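Local coordinates for protein phosphate transporter (Thermotoga maritima MSB8, PDB 6L85) that imports inorganic phosphate across the membrane, probably by coupling its uptake to that of sodium ions, at residues L84-I88 / S389-Y393; A89-W93 / T384-S389. All coordinates share one frame; numbering follows the deposited sequence.

Contact 1: L84-I88 / S389-Y393; sequences LSALI and SAAVY
Ser85 pushes its short side chain into the flank of helix 368-400, and most of the close packing between residues 84-88 and 389-393 gathers round it. Its OG stands 3.2 Å from CA of Tyr393 and lies at the edge of the tyrosine ring, near the ring plane, while CG1 of Val392 comes within 3.6 Å of the same Ser85 OG. No hydrogen bond crosses between the two segments. With OG beside its own backbone N (chi1 -70°), Ser85 turns its hydroxyl back to the carbonyl of Tyr81 on its own helix, and this bond satisfies a buried polar atom that meets mainly carbon across the interface. Ser389 answers from the other helix: its OG, anti to the backbone N (chi1 178°), rests against the backbone of the opposite helix, 3.5 Å from N of Ala86, and is hydrogen-bonded to the carbonyl of Gly113. Such small residues allow the segment axes to approach to 8.3 Å, with the CA atoms of Ala86 and Ser389 5.2 Å apart. The packing is looser on the partly exposed side, where Ile88 and Val392 cross obliquely and meet through one methyl each, Ile88 CD1 and Val392 CG1 being 4.1 Å apart. The tyrosine ring leads away from the interface, its OH hydrogen-bonded to Glu78 and its ring edge-to-face with Phe117. Helix 106-121 lies against both segments, touching Ala86 through Met114 and Tyr393 through Val120, while helices 2-32 and 260-275 pack against Leu84 and Leu87 on helix 76-99.

Contact 2: A89-W93 / T384-S389; sequences AASFW and TVAATS
Ala89 and Val385 form the apolar centre, where Ala89 CB lies 4.0 Å from Val385 CG1 and also touches the Thr388 methyl and the backbone of Ser389. The valine straddles the next helical turn: CG1, anti to the backbone N (chi1 178°), reaches the backbone of Ala90, whereas CG2 packs 3.8 Å from CD1 of Trp93. Farther out, the indole is held between two groups. Thr384 CG2 makes a CH-pi contact over one face, 3.7 Å from the centroid of the six-membered ring and 25° off its normal, and Phe92 CD2 lies over the opposite face, offset toward the rim. At the polar edge the indole NE1 donates to Thr388 OG1 (2.8 Å, N-H...O angle 155°), with the acceptor slightly tilted from the ring plane. That hydroxyl in turn donates to Thr384 O at 2.7 Å, a carbonyl that also takes the backbone N of Thr388 from the other face of its plane. The Thr388 hydroxyl thus donates within its own helix and accepts from the indole across the contact. A leucine in place of Trp93 would probably leave Thr388 OG1 without its cross-helix donor and the Thr384 methyl without an aromatic face to rest on. The arrangement is an oblique crossing of two long helices in an all-helical membrane transporter, with alanine against valine at the centre and an indole-hydroxyl hydrogen bond at the partly exposed margin.

How the contacts relate
Following the chain from the N terminus, helix 76-99 supplies the first segment of each contact, 84-88 and then 89-93. Some three hundred largely helical residues follow before helix 368-400 brings the partners in reverse order, 384-389 and then 389-393. Contact 2 therefore closes the inner loop, nested inside the slightly longer one closed by contact 1, as expected for helices running in broadly opposite directions. The two contacts meet at Ser389, their centres about 7 Å apart, and form one continuous seam. Together they tie the last long helix of the chain to an early one, with helix 106-121 packed beside both levels of the seam.

Contact 1: L84-I88 / S389-Y393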
loop_
_atom_site.group_PDB
_atom_site.type_symbol
_atom_site.label_atom_id
_atom_site.label_comp_id
_atom_site.label_asym_id
_atom_site.label_seq_id
_atom_site.Cartn_x
_atom_site.Cartn_y
_atom_site.Cartn_z
ATOM N N LEU B 84 -6.257 -1.958 32.083
ATOM C CA LEU B 84 -7.226 -0.869 32.052
ATOM C C LEU B 84 -6.738 0.349 32.833
ATOM O O LEU B 84 -6.883 1.493 32.368
ATOM C CB LEU B 84 -8.570 -1.343 32.589
ATOM C CG LEU B 84 -9.228 -2.477 31.814
ATOM C CD1 LEU B 84 -10.596 -2.724 32.410
ATOM C CD2 LEU B 84 -9.340 -2.167 30.322
ATOM N N SER B 85 -6.168 0.126 34.025
ATOM C CA SER B 85 -5.688 1.237 34.852
ATOM C C SER B 85 -4.622 2.041 34.128
ATOM O O SER B 85 -4.655 3.277 34.133
ATOM C CB SER B 85 -5.142 0.711 36.186
ATOM O OG SER B 85 -6.207 0.231 36.999
ATOM N N ALA B 86 -3.671 1.348 33.499
ATOM C CA ALA B 86 -2.630 2.007 32.722
ATOM C C ALA B 86 -3.224 2.829 31.576
ATOM O O ALA B 86 -2.797 3.966 31.331
ATOM C CB ALA B 86 -1.644 0.962 32.193
ATOM N N LEU B 87 -4.193 2.262 30.847
ATOM C CA LEU B 87 -4.825 3.009 29.752
ATOM C C LEU B 87 -5.477 4.285 30.274
ATOM O O LEU B 87 -5.272 5.370 29.718
ATOM C CB LEU B 87 -5.869 2.145 29.022
ATOM C CG LEU B 87 -5.427 1.051 28.027
ATOM C CD1 LEU B 87 -6.599 0.172 27.623
ATOM C CD2 LEU B 87 -4.737 1.609 26.761
ATOM N N ILE B 88 -6.266 4.170 31.352
ATOM C CA ILE B 88 -6.910 5.342 31.954
ATOM C C ILE B 88 -5.873 6.409 32.297
ATOM O O ILE B 88 -6.016 7.586 31.933
ATOM C CB ILE B 88 -7.700 4.935 33.213
ATOM C CG1 ILE B 88 -8.891 4.047 32.857
ATOM C CG2 ILE B 88 -8.172 6.181 33.967
ATOM C CD1 ILE B 88 -9.867 3.826 34.019
ATOM N N SER B 389 -1.632 5.462 37.706
ATOM C CA SER B 389 -2.090 4.109 37.404
ATOM C C SER B 389 -2.218 3.278 38.676
ATOM O O SER B 389 -3.199 2.552 38.858
ATOM C CB SER B 389 -1.116 3.456 36.415
ATOM O OG SER B 389 -1.489 2.123 36.128
ATOM N N ALA B 390 -1.223 3.369 39.561
ATOM C CA ALA B 390 -1.313 2.721 40.866
ATOM C C ALA B 390 -2.566 3.166 41.609
ATOM O O ALA B 390 -3.314 2.339 42.153
ATOM C CB ALA B 390 -0.058 3.045 41.679
ATOM N N ALA B 391 -2.822 4.475 41.626
ATOM C CA ALA B 391 -3.992 4.997 42.323
ATOM C C ALA B 391 -5.282 4.470 41.713
ATOM O O ALA B 391 -6.196 4.055 42.436
ATOM C CB ALA B 391 -3.971 6.524 42.295
ATOM N N VAL B 392 -5.391 4.509 40.379
ATOM C CA VAL B 392 -6.606 4.010 39.732
ATOM C C VAL B 392 -6.795 2.532 40.036
ATOM O O VAL B 392 -7.909 2.075 40.312
ATOM C CB VAL B 392 -6.567 4.260 38.209
ATOM C CG1 VAL B 392 -7.714 3.506 37.522
ATOM C CG2 VAL B 392 -6.648 5.751 37.906
ATOM N N TYR B 393 -5.708 1.764 40.007
ATOM C CA TYR B 393 -5.822 0.329 40.211
ATOM C C TYR B 393 -6.281 0.012 41.628
ATOM O O TYR B 393 -7.174 -0.818 41.823
ATOM C CB TYR B 393 -4.486 -0.341 39.913
ATOM C CG TYR B 393 -4.490 -1.820 40.210
ATOM C CD1 TYR B 393 -5.306 -2.684 39.488
ATOM C CD2 TYR B 393 -3.676 -2.356 41.209
ATOM C CE1 TYR B 393 -5.315 -4.042 39.745
ATOM C CE2 TYR B 393 -3.678 -3.722 41.477
ATOM C CZ TYR B 393 -4.508 -4.554 40.742
ATOM O OH TYR B 393 -4.542 -5.908 40.968
#

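Contact 2: A89-W93 / T384-S389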
loop_
_atom_site.group_PDB
_atom_site.type_symbol
_atom_site.label_atom_id
_atom_site.label_comp_id
_atom_site.label_asym_id
_atom_site.label_seq_id
_atom_site.Cartn_x
_atom_site.Cartn_y
_atom_site.Cartn_z
ATOM N N ALA B 89 -4.800 6.005 32.995
ATOM C CA ALA B 89 -3.847 6.973 33.533
ATOM C C ALA B 89 -3.061 7.654 32.424
ATOM O O ALA B 89 -2.875 8.887 32.435
ATOM C CB ALA B 89 -2.883 6.290 34.524
ATOM N N ALA B 90 -2.549 6.855 31.479
ATOM C CA ALA B 90 -1.790 7.409 30.370
ATOM C C ALA B 90 -2.662 8.329 29.526
ATOM O O ALA B 90 -2.248 9.442 29.196
ATOM C CB ALA B 90 -1.189 6.289 29.518
ATOM N N SER B 91 -3.874 7.888 29.180
ATOM C CA SER B 91 -4.776 8.729 28.395
ATOM C C SER B 91 -4.987 10.068 29.066
ATOM O O SER B 91 -4.961 11.117 28.410
ATOM C CB SER B 91 -6.130 8.039 28.225
ATOM O OG SER B 91 -5.995 6.910 27.402
ATOM N N PHE B 92 -5.237 10.039 30.383
ATOM C CA PHE B 92 -5.470 11.267 31.129
ATOM C C PHE B 92 -4.310 12.235 30.960
ATOM O O PHE B 92 -4.503 13.407 30.593
ATOM C CB PHE B 92 -5.680 10.948 32.614
ATOM C CG PHE B 92 -5.916 12.161 33.446
ATOM C CD1 PHE B 92 -7.158 12.776 33.442
ATOM C CD2 PHE B 92 -4.889 12.729 34.175
ATOM C CE1 PHE B 92 -7.384 13.923 34.180
ATOM C CE2 PHE B 92 -5.110 13.884 34.923
ATOM C CZ PHE B 92 -6.356 14.472 34.931
ATOM N N TRP B 93 -3.088 11.765 31.219
ATOM C CA TRP B 93 -1.972 12.708 31.151
ATOM C C TRP B 93 -1.665 13.134 29.710
ATOM O O TRP B 93 -1.304 14.298 29.471
ATOM C CB TRP B 93 -0.748 12.129 31.862
ATOM C CG TRP B 93 -0.995 12.182 33.319
ATOM C CD1 TRP B 93 -1.300 11.131 34.148
ATOM C CD2 TRP B 93 -1.061 13.360 34.125
ATOM N NE1 TRP B 93 -1.516 11.585 35.423
ATOM C CE2 TRP B 93 -1.376 12.948 35.440
ATOM C CE3 TRP B 93 -0.866 14.725 33.870
ATOM C CZ2 TRP B 93 -1.493 13.850 36.497
ATOM C CZ3 TRP B 93 -0.992 15.621 34.918
ATOM C CH2 TRP B 93 -1.298 15.177 36.218
ATOM N N THR B 384 4.712 10.229 37.150
ATOM C CA THR B 384 3.345 10.735 37.278
ATOM C C THR B 384 2.327 9.703 36.803
ATOM O O THR B 384 1.318 9.445 37.473
ATOM C CB THR B 384 3.189 12.027 36.475
ATOM O OG1 THR B 384 4.187 12.968 36.885
ATOM C CG2 THR B 384 1.801 12.622 36.675
ATOM N N VAL B 385 2.570 9.101 35.637
ATOM C CA VAL B 385 1.606 8.130 35.131
ATOM C C VAL B 385 1.654 6.858 35.956
ATOM O O VAL B 385 0.611 6.242 36.215
ATOM C CB VAL B 385 1.833 7.838 33.636
ATOM C CG1 VAL B 385 0.840 6.804 33.172
ATOM C CG2 VAL B 385 1.668 9.119 32.818
ATOM N N ALA B 386 2.857 6.429 36.368
ATOM C CA ALA B 386 2.951 5.259 37.241
ATOM C C ALA B 386 2.122 5.456 38.507
ATOM O O ALA B 386 1.328 4.582 38.887
ATOM C CB ALA B 386 4.415 4.961 37.576
ATOM N N ALA B 387 2.244 6.631 39.138
ATOM C CA ALA B 387 1.507 6.899 40.370
ATOM C C ALA B 387 0.012 6.981 40.110
ATOM O O ALA B 387 -0.790 6.479 40.907
ATOM C CB ALA B 387 2.021 8.189 41.017
ATOM N N THR B 388 -0.386 7.608 38.996
ATOM C CA THR B 388 -1.803 7.700 38.657
ATOM C C THR B 388 -2.392 6.322 38.380
ATOM O O THR B 388 -3.527 6.032 38.768
ATOM C CB THR B 388 -1.980 8.614 37.442
ATOM O OG1 THR B 388 -1.343 9.876 37.690
ATOM C CG2 THR B 388 -3.446 8.836 37.122
ATOM N N SER B 389 -1.632 5.462 37.706
ATOM C CA SER B 389 -2.090 4.109 37.404
ATOM C C SER B 389 -2.218 3.278 38.676
ATOM O O SER B 389 -3.199 2.552 38.858
ATOM C CB SER B 389 -1.116 3.456 36.415
ATOM O OG SER B 389 -1.489 2.123 36.128
#